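Local coordinates for protein nucleoporin NUP170 (Chaetomium thermophilum, PDB 5HAX) that probably serves as a scaffold component of the nuclear pore complex, joining an N-terminal beta-propeller to a helical C-terminal region, at residues 23-26 against 27-30; 97-100 against 101-104; 510-513 against 514-517. All coordinates share one frame; numbering follows the deposited sequence.

Interaction 1 of 3, residues 23-26 against 27-30; sequences YPDL and DSYC. With EDO (1,2-ethanediol), chain G.
Asp25 and Ser28 meet through two hydrogen bonds, one between side chains and one between backbones. Ser28 OG donates to Asp25 OD2 at 2.7 Å, from above the carboxylate plane (42° out). Asp25 CG, between its backbone N and carbonyl carbon (chi1 57°), places the carboxylate there. Ser28 N reaches Asp25 O at 2.9 Å, and Cys30 N reaches Leu26 O at 3.0 Å; Tyr29 N adds a weak bond to Leu26 O. These backbone bonds belong to a short, weakly bonded helical turn around 26-29, leading toward strand 33-35, an outermost strand of a five-stranded sheet, probably a blade of the beta-propeller.

A water donates to Asp25 OD1 (3.2 Å) and to Asp27 OD1 (2.9 Å), which probably eases the closeness of two like charges. The Asp27 carboxylate also binds backbone N of Lys306 and Leu307. An ethanediol, probably from the crystallisation liquor, spans Asp27 O and Cys30 O by hydrogen bonds.

Among the apolar contacts, Leu26 CD1 lies 3.6 Å from Tyr29 CZ, and Leu26 CA makes an off-centre CH-pi contact, 4.3 Å from the Tyr29 ring centroid. Leu26 CD1 also touches Cys30 SG, and both side chains pack on Leu307.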
ATOM      1  N   TYR A  23      -4.183  13.431  -9.691  1.00 50.40           N
ATOM      2  CA  TYR A  23      -5.258  12.508  -9.358  1.00 42.87           C
ATOM      3  C   TYR A  23      -5.945  12.963  -8.071  1.00 33.60           C
ATOM      4  O   TYR A  23      -5.258  13.308  -7.100  1.00 40.17           O
ATOM      5  CB  TYR A  23      -4.711  11.088  -9.197  1.00 44.17           C
ATOM      6  CG  TYR A  23      -5.755  10.075  -8.787  1.00 43.75           C
ATOM      7  CD1 TYR A  23      -6.553   9.454  -9.735  1.00 40.40           C
ATOM      8  CD2 TYR A  23      -5.945   9.745  -7.454  1.00 45.69           C
ATOM      9  CE1 TYR A  23      -7.509   8.531  -9.368  1.00 42.69           C
ATOM     10  CE2 TYR A  23      -6.898   8.822  -7.077  1.00 35.36           C
ATOM     11  CZ  TYR A  23      -7.679   8.219  -8.038  1.00 47.26           C
ATOM     12  OH  TYR A  23      -8.634   7.301  -7.675  1.00 42.35           O
ATOM     13  N   PRO A  24      -7.281  12.983  -8.020  1.00 46.47           N
ATOM     14  CA  PRO A  24      -7.972  13.589  -6.871  1.00 47.54           C
ATOM     15  C   PRO A  24      -7.554  12.989  -5.534  1.00 46.33           C
ATOM     16  O   PRO A  24      -7.366  11.777  -5.402  1.00 44.35           O
ATOM     17  CB  PRO A  24      -9.450  13.307  -7.165  1.00 42.34           C
ATOM     18  CG  PRO A  24      -9.527  13.161  -8.632  1.00 49.10           C
ATOM     19  CD  PRO A  24      -8.228  12.547  -9.061  1.00 43.83           C
ATOM     20  N   ASP A  25      -7.415  13.859  -4.538  1.00 41.33           N
ATOM     21  CA  ASP A  25      -7.143  13.437  -3.175  1.00 42.16           C
ATOM     22  C   ASP A  25      -8.421  12.936  -2.509  1.00 39.64           C
ATOM     23  O   ASP A  25      -9.537  13.228  -2.945  1.00 40.03           O
ATOM     24  CB  ASP A  25      -6.547  14.585  -2.362  1.00 38.39           C
ATOM     25  CG  ASP A  25      -7.435  15.817  -2.350  1.00 47.54           C
ATOM     26  OD1 ASP A  25      -8.209  15.985  -1.387  1.00 55.81           O
ATOM     27  OD2 ASP A  25      -7.363  16.616  -3.306  1.00 56.90           O
ATOM     28  N   LEU A  26      -8.238  12.174  -1.426  1.00 41.16           N
ATOM     29  CA  LEU A  26      -9.366  11.533  -0.756  1.00 37.69           C
ATOM     30  C   LEU A  26     -10.396  12.553  -0.283  1.00 41.94           C
ATOM     31  O   LEU A  26     -11.604  12.335  -0.434  1.00 38.26           O
ATOM     32  CB  LEU A  26      -8.867  10.702   0.426  1.00 40.20           C
ATOM     33  CG  LEU A  26      -9.930   9.860   1.134  1.00 39.34           C
ATOM     34  CD1 LEU A  26     -10.332   8.687   0.257  1.00 41.94           C
ATOM     35  CD2 LEU A  26      -9.437   9.383   2.492  1.00 44.68           C
ATOM     36  N   ASP A  27      -9.941  13.664   0.309  1.00 43.53           N
ATOM     37  CA  ASP A  27     -10.870  14.688   0.785  1.00 41.86           C
ATOM     38  C   ASP A  27     -11.769  15.201  -0.331  1.00 52.09           C
ATOM     39  O   ASP A  27     -12.890  15.651  -0.066  1.00 46.22           O
ATOM     40  CB  ASP A  27     -10.107  15.866   1.397  1.00 46.23           C
ATOM     41  CG  ASP A  27      -9.423  15.515   2.707  1.00 48.02           C
ATOM     42  OD1 ASP A  27      -8.491  16.248   3.100  1.00 51.16           O
ATOM     43  OD2 ASP A  27      -9.812  14.517   3.347  1.00 47.14           O
ATOM     44  N   SER A  28     -11.304  15.136  -1.580  1.00 37.96           N
ATOM     45  CA  SER A  28     -12.019  15.775  -2.680  1.00 42.44           C
ATOM     46  C   SER A  28     -13.190  14.941  -3.180  1.00 44.04           C
ATOM     47  O   SER A  28     -14.177  15.509  -3.661  1.00 43.91           O
ATOM     48  CB  SER A  28     -11.062  16.059  -3.836  1.00 44.49           C
ATOM     49  OG  SER A  28     -10.031  16.945  -3.432  1.00 65.74           O
ATOM     50  N   TYR A  29     -13.107  13.611  -3.094  1.00 41.35           N
ATOM     51  CA  TYR A  29     -14.218  12.753  -3.485  1.00 43.80           C
ATOM     52  C   TYR A  29     -14.890  12.079  -2.297  1.00 40.11           C
ATOM     53  O   TYR A  29     -15.798  11.264  -2.497  1.00 44.96           O
ATOM     54  CB  TYR A  29     -13.760  11.707  -4.519  1.00 43.20           C
ATOM     55  CG  TYR A  29     -12.778  10.647  -4.061  1.00 38.02           C
ATOM     56  CD1 TYR A  29     -11.419  10.770  -4.322  1.00 45.11           C
ATOM     57  CD2 TYR A  29     -13.216   9.495  -3.421  1.00 41.34           C
ATOM     58  CE1 TYR A  29     -10.522   9.791  -3.929  1.00 42.29           C
ATOM     59  CE2 TYR A  29     -12.330   8.513  -3.025  1.00 42.57           C
ATOM     60  CZ  TYR A  29     -10.985   8.664  -3.283  1.00 47.35           C
ATOM     61  OH  TYR A  29     -10.104   7.682  -2.889  1.00 46.39           O
ATOM     62  N   CYS A  30     -14.485  12.415  -1.070  1.00 43.14           N
ATOM     63  CA  CYS A  30     -15.220  12.042   0.132  1.00 44.72           C
ATOM     64  C   CYS A  30     -15.630  13.307   0.874  1.00 41.90           C
ATOM     65  O   CYS A  30     -15.391  13.438   2.079  1.00 45.79           O
ATOM     66  CB  CYS A  30     -14.380  11.130   1.033  1.00 43.88           C
ATOM     67  SG  CYS A  30     -14.112   9.468   0.376  1.00 44.42           S
TER
HETATM   68  C1  EDO G 905     -13.162  16.273   3.664  1.00 59.90           C
HETATM   69  O1  EDO G 905     -13.664  16.461   2.337  1.00 54.06           O
HETATM   70  C2  EDO G 905     -14.326  16.123   4.636  1.00 51.17           C
HETATM   71  O2  EDO G 905     -15.194  15.077   4.183  1.00 62.03           O
HETATM   72  O   HOH W   1      -6.319  16.237   1.168  1.00 47.24           O

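Interaction 2 of 3, residues 97-100 against 101-104; sequences YTHP and NPEL
The His99 side chain turns toward Asn101 and Pro102 in the exposed loop that joins the neighbouring antiparallel strands 91-96 and 105-107, part of one four-stranded sheet in the beta-propeller region. The CA atoms of His99 and Pro102 are 5.3 Å apart, which documents a tight reversal, although Pro102 N has no hydrogen with which to close it.

Along the histidine, CB is first to touch, 4.0 Å from Pro102 CG. The next atom, CG, stands anti to the backbone N (chi1 -168°), a setting that swings the imidazole toward Asn101. Pro100 CD lies over one ring face, offset toward the rim. ND1 then accepts a hydrogen bond from Asn101 N at 2.9 Å, with an N-H...acceptor angle of 138° and the donor tilted 20° from the ring plane. Because ND1 acts as acceptor, a proton on the neutral ring would probably sit on NE2.

Pro102 packs against the start of the turn, its CG 3.2 Å from His99 O, while its ring also packs on Trp95 of strand 91-96. A glycine here would remove that ring and is likely to leave a gap beside His99 CB and Trp95 and the loop backbone freer to turn. Beyond ND1, His99 CE1 comes to 3.1 Å from Asn101 O.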
ATOM      1  N   TYR A  97       5.043 -18.945   6.829  1.00 53.80           N
ATOM      2  CA  TYR A  97       3.908 -19.573   6.164  1.00 48.49           C
ATOM      3  C   TYR A  97       4.075 -19.667   4.653  1.00 51.39           C
ATOM      4  O   TYR A  97       3.308 -20.390   4.011  1.00 57.39           O
ATOM      5  CB  TYR A  97       2.608 -18.828   6.495  1.00 55.59           C
ATOM      6  CG  TYR A  97       2.545 -17.385   6.031  1.00 49.20           C
ATOM      7  CD1 TYR A  97       2.310 -17.070   4.699  1.00 54.36           C
ATOM      8  CD2 TYR A  97       2.690 -16.341   6.935  1.00 44.70           C
ATOM      9  CE1 TYR A  97       2.243 -15.756   4.278  1.00 47.98           C
ATOM     10  CE2 TYR A  97       2.619 -15.024   6.522  1.00 44.06           C
ATOM     11  CZ  TYR A  97       2.399 -14.738   5.194  1.00 47.77           C
ATOM     12  OH  TYR A  97       2.330 -13.428   4.783  1.00 44.86           O
ATOM     13  N   THR A  98       5.050 -18.966   4.069  1.00 56.72           N
ATOM     14  CA  THR A  98       5.326 -19.119   2.646  1.00 59.45           C
ATOM     15  C   THR A  98       6.087 -20.403   2.347  1.00 64.95           C
ATOM     16  O   THR A  98       6.046 -20.886   1.210  1.00 68.51           O
ATOM     17  CB  THR A  98       6.130 -17.924   2.120  1.00 61.36           C
ATOM     18  OG1 THR A  98       7.482 -18.008   2.583  1.00 55.15           O
ATOM     19  CG2 THR A  98       5.510 -16.605   2.575  1.00 58.11           C
ATOM     20  N   HIS A  99       6.772 -20.962   3.343  1.00 68.46           N
ATOM     21  CA  HIS A  99       7.549 -22.181   3.183  1.00 77.77           C
ATOM     22  C   HIS A  99       6.618 -23.394   3.131  1.00 72.90           C
ATOM     23  O   HIS A  99       5.660 -23.472   3.905  1.00 71.52           O
ATOM     24  CB  HIS A  99       8.538 -22.322   4.338  1.00 73.81           C
ATOM     25  CG  HIS A  99       9.572 -23.384   4.131  1.00 77.19           C
ATOM     26  ND1 HIS A  99       9.298 -24.725   4.279  1.00 74.05           N
ATOM     27  CD2 HIS A  99      10.883 -23.302   3.801  1.00 74.16           C
ATOM     28  CE1 HIS A  99      10.393 -25.426   4.041  1.00 79.46           C
ATOM     29  NE2 HIS A  99      11.369 -24.585   3.749  1.00 72.09           N
ATOM     30  N   PRO A 100       6.870 -24.356   2.237  1.00 75.03           N
ATOM     31  CA  PRO A 100       5.928 -25.479   2.098  1.00 74.22           C
ATOM     32  C   PRO A 100       5.947 -26.446   3.271  1.00 74.92           C
ATOM     33  O   PRO A 100       4.908 -27.046   3.575  1.00 79.88           O
ATOM     34  CB  PRO A 100       6.384 -26.156   0.799  1.00 74.60           C
ATOM     35  CG  PRO A 100       7.830 -25.821   0.693  1.00 74.10           C
ATOM     36  CD  PRO A 100       7.975 -24.441   1.266  1.00 75.42           C
ATOM     37  N   ASN A 101       7.093 -26.628   3.928  1.00 74.14           N
ATOM     38  CA  ASN A 101       7.213 -27.478   5.115  1.00 77.90           C
ATOM     39  C   ASN A 101       8.024 -26.726   6.163  1.00 77.14           C
ATOM     40  O   ASN A 101       9.202 -27.032   6.395  1.00 82.71           O
ATOM     41  CB  ASN A 101       7.861 -28.819   4.769  1.00 82.69           C
ATOM     42  CG  ASN A 101       7.898 -29.768   5.948  1.00 95.55           C
ATOM     43  OD1 ASN A 101       6.984 -29.786   6.774  1.00101.24           O
ATOM     44  ND2 ASN A 101       8.960 -30.558   6.039  1.00 91.95           N
ATOM     45  N   PRO A 102       7.421 -25.739   6.824  1.00 72.27           N
ATOM     46  CA  PRO A 102       8.189 -24.893   7.745  1.00 70.26           C
ATOM     47  C   PRO A 102       8.614 -25.634   9.003  1.00 66.83           C
ATOM     48  O   PRO A 102       7.964 -26.582   9.447  1.00 70.92           O
ATOM     49  CB  PRO A 102       7.214 -23.757   8.088  1.00 64.90           C
ATOM     50  CG  PRO A 102       6.097 -23.862   7.097  1.00 68.30           C
ATOM     51  CD  PRO A 102       6.026 -25.293   6.699  1.00 69.02           C
ATOM     52  N   GLU A 103       9.727 -25.177   9.578  1.00 67.64           N
ATOM     53  CA  GLU A 103      10.131 -25.576  10.918  1.00 74.24           C
ATOM     54  C   GLU A 103       9.611 -24.552  11.919  1.00 68.82           C
ATOM     55  O   GLU A 103       9.586 -23.350  11.637  1.00 65.07           O
ATOM     56  CB  GLU A 103      11.655 -25.695  11.025  1.00 84.43           C
ATOM     57  CG  GLU A 103      12.409 -24.369  10.982  1.00 89.35           C
ATOM     58  CD  GLU A 103      13.893 -24.533  11.251  1.00 97.65           C
ATOM     59  OE1 GLU A 103      14.410 -25.659  11.084  1.00 99.75           O
ATOM     60  OE2 GLU A 103      14.539 -23.536  11.642  1.00 90.38           O
ATOM     61  N   LEU A 104       9.196 -25.032  13.088  1.00 67.89           N
ATOM     62  CA  LEU A 104       8.595 -24.177  14.104  1.00 52.79           C
ATOM     63  C   LEU A 104       9.683 -23.572  14.982  1.00 58.37           C
ATOM     64  O   LEU A 104      10.475 -24.300  15.591  1.00 74.77           O
ATOM     65  CB  LEU A 104       7.601 -24.968  14.954  1.00 61.65           C
ATOM     66  CG  LEU A 104       6.399 -25.569  14.222  1.00 75.12           C
ATOM     67  CD1 LEU A 104       5.525 -26.334  15.202  1.00 81.39           C
ATOM     68  CD2 LEU A 104       5.587 -24.496  13.511  1.00 72.08           C
TER

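Interaction 3 of 3, residues 510-513 against 514-517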
ATOM      1  N   GLU A 510     -14.408  -5.649 -29.822  1.00 76.12           N
ATOM      2  CA  GLU A 510     -14.909  -4.279 -29.795  1.00 81.61           C
ATOM      3  C   GLU A 510     -15.894  -4.073 -28.651  1.00 72.32           C
ATOM      4  O   GLU A 510     -15.920  -3.005 -28.029  1.00 68.30           O
ATOM      5  CB  GLU A 510     -15.563  -3.949 -31.136  1.00 88.31           C
ATOM      6  CG  GLU A 510     -16.015  -2.510 -31.284  1.00 94.44           C
ATOM      7  CD  GLU A 510     -16.725  -2.265 -32.600  1.00 98.18           C
ATOM      8  OE1 GLU A 510     -16.040  -2.198 -33.644  1.00 96.62           O
ATOM      9  OE2 GLU A 510     -17.968  -2.146 -32.593  1.00 99.56           O
ATOM     10  N   ARG A 511     -16.706  -5.088 -28.355  1.00 79.65           N
ATOM     11  CA  ARG A 511     -17.663  -4.978 -27.259  1.00 77.89           C
ATOM     12  C   ARG A 511     -16.946  -4.920 -25.916  1.00 76.74           C
ATOM     13  O   ARG A 511     -17.245  -4.064 -25.077  1.00 68.73           O
ATOM     14  CB  ARG A 511     -18.632  -6.159 -27.295  1.00 83.32           C
ATOM     15  CG  ARG A 511     -19.886  -5.953 -26.460  1.00105.77           C
ATOM     16  CD  ARG A 511     -20.131  -7.109 -25.498  1.00109.85           C
ATOM     17  NE  ARG A 511     -19.976  -8.412 -26.143  1.00118.85           N
ATOM     18  CZ  ARG A 511     -20.835  -8.924 -27.018  1.00119.81           C
ATOM     19  NH1 ARG A 511     -21.920  -8.244 -27.370  1.00117.00           N
ATOM     20  NH2 ARG A 511     -20.605 -10.117 -27.549  1.00118.29           N
ATOM     21  N   GLU A 512     -15.998  -5.833 -25.696  1.00 73.25           N
ATOM     22  CA  GLU A 512     -15.242  -5.836 -24.448  1.00 70.69           C
ATOM     23  C   GLU A 512     -14.431  -4.555 -24.297  1.00 59.23           C
ATOM     24  O   GLU A 512     -14.327  -4.003 -23.195  1.00 51.32           O
ATOM     25  CB  GLU A 512     -14.329  -7.060 -24.402  1.00 65.94           C
ATOM     26  CG  GLU A 512     -13.925  -7.492 -23.003  1.00 72.36           C
ATOM     27  CD  GLU A 512     -15.071  -8.109 -22.221  1.00 71.17           C
ATOM     28  OE1 GLU A 512     -16.139  -8.360 -22.820  1.00 79.25           O
ATOM     29  OE2 GLU A 512     -14.904  -8.348 -21.008  1.00 72.34           O
ATOM     30  N   VAL A 513     -13.857  -4.063 -25.398  1.00 52.24           N
ATOM     31  CA  VAL A 513     -13.061  -2.838 -25.350  1.00 62.43           C
ATOM     32  C   VAL A 513     -13.935  -1.649 -24.968  1.00 62.25           C
ATOM     33  O   VAL A 513     -13.487  -0.728 -24.274  1.00 51.70           O
ATOM     34  CB  VAL A 513     -12.356  -2.612 -26.703  1.00 55.45           C
ATOM     35  CG1 VAL A 513     -11.836  -1.178 -26.823  1.00 56.76           C
ATOM     36  CG2 VAL A 513     -11.221  -3.611 -26.884  1.00 59.28           C
ATOM     37  N   ARG A 514     -15.188  -1.637 -25.428  1.00 62.51           N
ATOM     38  CA  ARG A 514     -16.059  -0.505 -25.133  1.00 60.76           C
ATOM     39  C   ARG A 514     -16.398  -0.434 -23.649  1.00 51.45           C
ATOM     40  O   ARG A 514     -16.598   0.662 -23.113  1.00 52.24           O
ATOM     41  CB  ARG A 514     -17.332  -0.585 -25.974  1.00 69.75           C
ATOM     42  CG  ARG A 514     -18.091   0.733 -26.063  1.00 80.48           C
ATOM     43  CD  ARG A 514     -19.204   0.678 -27.102  1.00 93.58           C
ATOM     44  NE  ARG A 514     -18.699   0.360 -28.435  1.00102.60           N
ATOM     45  CZ  ARG A 514     -19.398   0.505 -29.557  1.00109.10           C
ATOM     46  NH1 ARG A 514     -20.637   0.977 -29.520  1.00111.65           N
ATOM     47  NH2 ARG A 514     -18.851   0.184 -30.723  1.00108.50           N
ATOM     48  N   LYS A 515     -16.465  -1.583 -22.971  1.00 53.85           N
ATOM     49  CA  LYS A 515     -16.615  -1.579 -21.519  1.00 50.35           C
ATOM     50  C   LYS A 515     -15.482  -0.801 -20.863  1.00 47.55           C
ATOM     51  O   LYS A 515     -15.711   0.014 -19.962  1.00 48.43           O
ATOM     52  CB  LYS A 515     -16.642  -3.010 -20.981  1.00 61.25           C
ATOM     53  CG  LYS A 515     -17.689  -3.923 -21.594  1.00 67.79           C
ATOM     54  CD  LYS A 515     -17.574  -5.322 -21.001  1.00 71.95           C
ATOM     55  CE  LYS A 515     -18.561  -6.293 -21.625  1.00 85.77           C
ATOM     56  NZ  LYS A 515     -18.407  -7.666 -21.066  1.00 88.69           N
ATOM     57  N   PHE A 516     -14.246  -1.046 -21.306  1.00 53.91           N
ATOM     58  CA  PHE A 516     -13.093  -0.372 -20.715  1.00 47.69           C
ATOM     59  C   PHE A 516     -13.110   1.122 -21.013  1.00 46.36           C
ATOM     60  O   PHE A 516     -12.789   1.937 -20.140  1.00 49.28           O
ATOM     61  CB  PHE A 516     -11.799  -1.005 -21.227  1.00 48.47           C
ATOM     62  CG  PHE A 516     -11.506  -2.352 -20.634  1.00 51.26           C
ATOM     63  CD1 PHE A 516     -10.875  -2.459 -19.407  1.00 46.44           C
ATOM     64  CD2 PHE A 516     -11.854  -3.511 -21.304  1.00 49.95           C
ATOM     65  CE1 PHE A 516     -10.603  -3.695 -18.859  1.00 51.09           C
ATOM     66  CE2 PHE A 516     -11.584  -4.751 -20.760  1.00 51.88           C
ATOM     67  CZ  PHE A 516     -10.958  -4.842 -19.535  1.00 48.38           C
ATOM     68  N   ILE A 517     -13.474   1.501 -22.241  1.00 49.85           N
ATOM     69  CA  ILE A 517     -13.489   2.915 -22.611  1.00 48.73           C
ATOM     70  C   ILE A 517     -14.517   3.671 -21.782  1.00 51.76           C
ATOM     71  O   ILE A 517     -14.271   4.798 -21.336  1.00 51.17           O
ATOM     72  CB  ILE A 517     -13.756   3.064 -24.121  1.00 53.05           C
ATOM     73  CG1 ILE A 517     -12.570   2.513 -24.920  1.00 57.83           C
ATOM     74  CG2 ILE A 517     -14.006   4.529 -24.485  1.00 49.47           C
ATOM     75  CD1 ILE A 517     -12.804   2.451 -26.418  1.00 56.30           C
TER
HETATM   76  O   HOH W   2     -17.003  -9.565 -18.749  1.00 78.97           O
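Glu510 and Arg514, one helical turn apart, run side by side and point the same way. Glu510 has its CG anti to the backbone N (chi1 -175°) and stays extended beyond it, whereas Arg514 bends at chi3 (-59°); together these conformations bring Arg514 NH2 to 3.1 Å from Glu510 OE2 in a salt bridge. The carboxylate and guanidinium planes differ by only 20°.

Glu512 and Lys515 use the reverse division. Here the acid bends, at chi2, and the lysine is extended beyond CG, so that the two chains cross and Lys515 NZ meets Glu512 OE1 at 2.9 Å from above the carboxylate plane. A water bridges Glu512 OE2 and Lys515 NZ weakly, and Trp47 NE1 gives OE2 a further weak bond.

The apolar side chains take another face. Val513 CG1 touches Ile517 CD1 at 3.8 Å, while the Phe516 ring turns its edge to Glu512 O, 3.2 Å from CD2. Phe516 also stacks with Trp47 and meets Phe494 edge-to-face. Ile517 N bonds to Val513 O at 3.0 Å. The two charged pairs flank a face that carries Val513, Phe516 and Ile517, which marks 506-520 as an amphipathic helix, packed against helices 490-501 and 522-533.

How the interactions relate
The three contacts are separate: the centres of interactions 1 and 2 are 42 Å apart, on opposite sides of the chain's centre, and interaction 3 lies about 27 Å from the first and 44 Å from the second. Interaction 2, a strand-joining loop, lies within the propeller region; interaction 1, a short helical turn, packs on elements of that region, among them strand 307-313 and helix 411-416; interaction 3 lies within a single longer helix. Interactions 1 and 3 are partly buried and combine apolar contacts with side-chain polar pairs, neutral-to-acid in the former and salt bridges in the latter. Interaction 2 is a surface contact, resting on one ring-to-backbone hydrogen bond and proline packing.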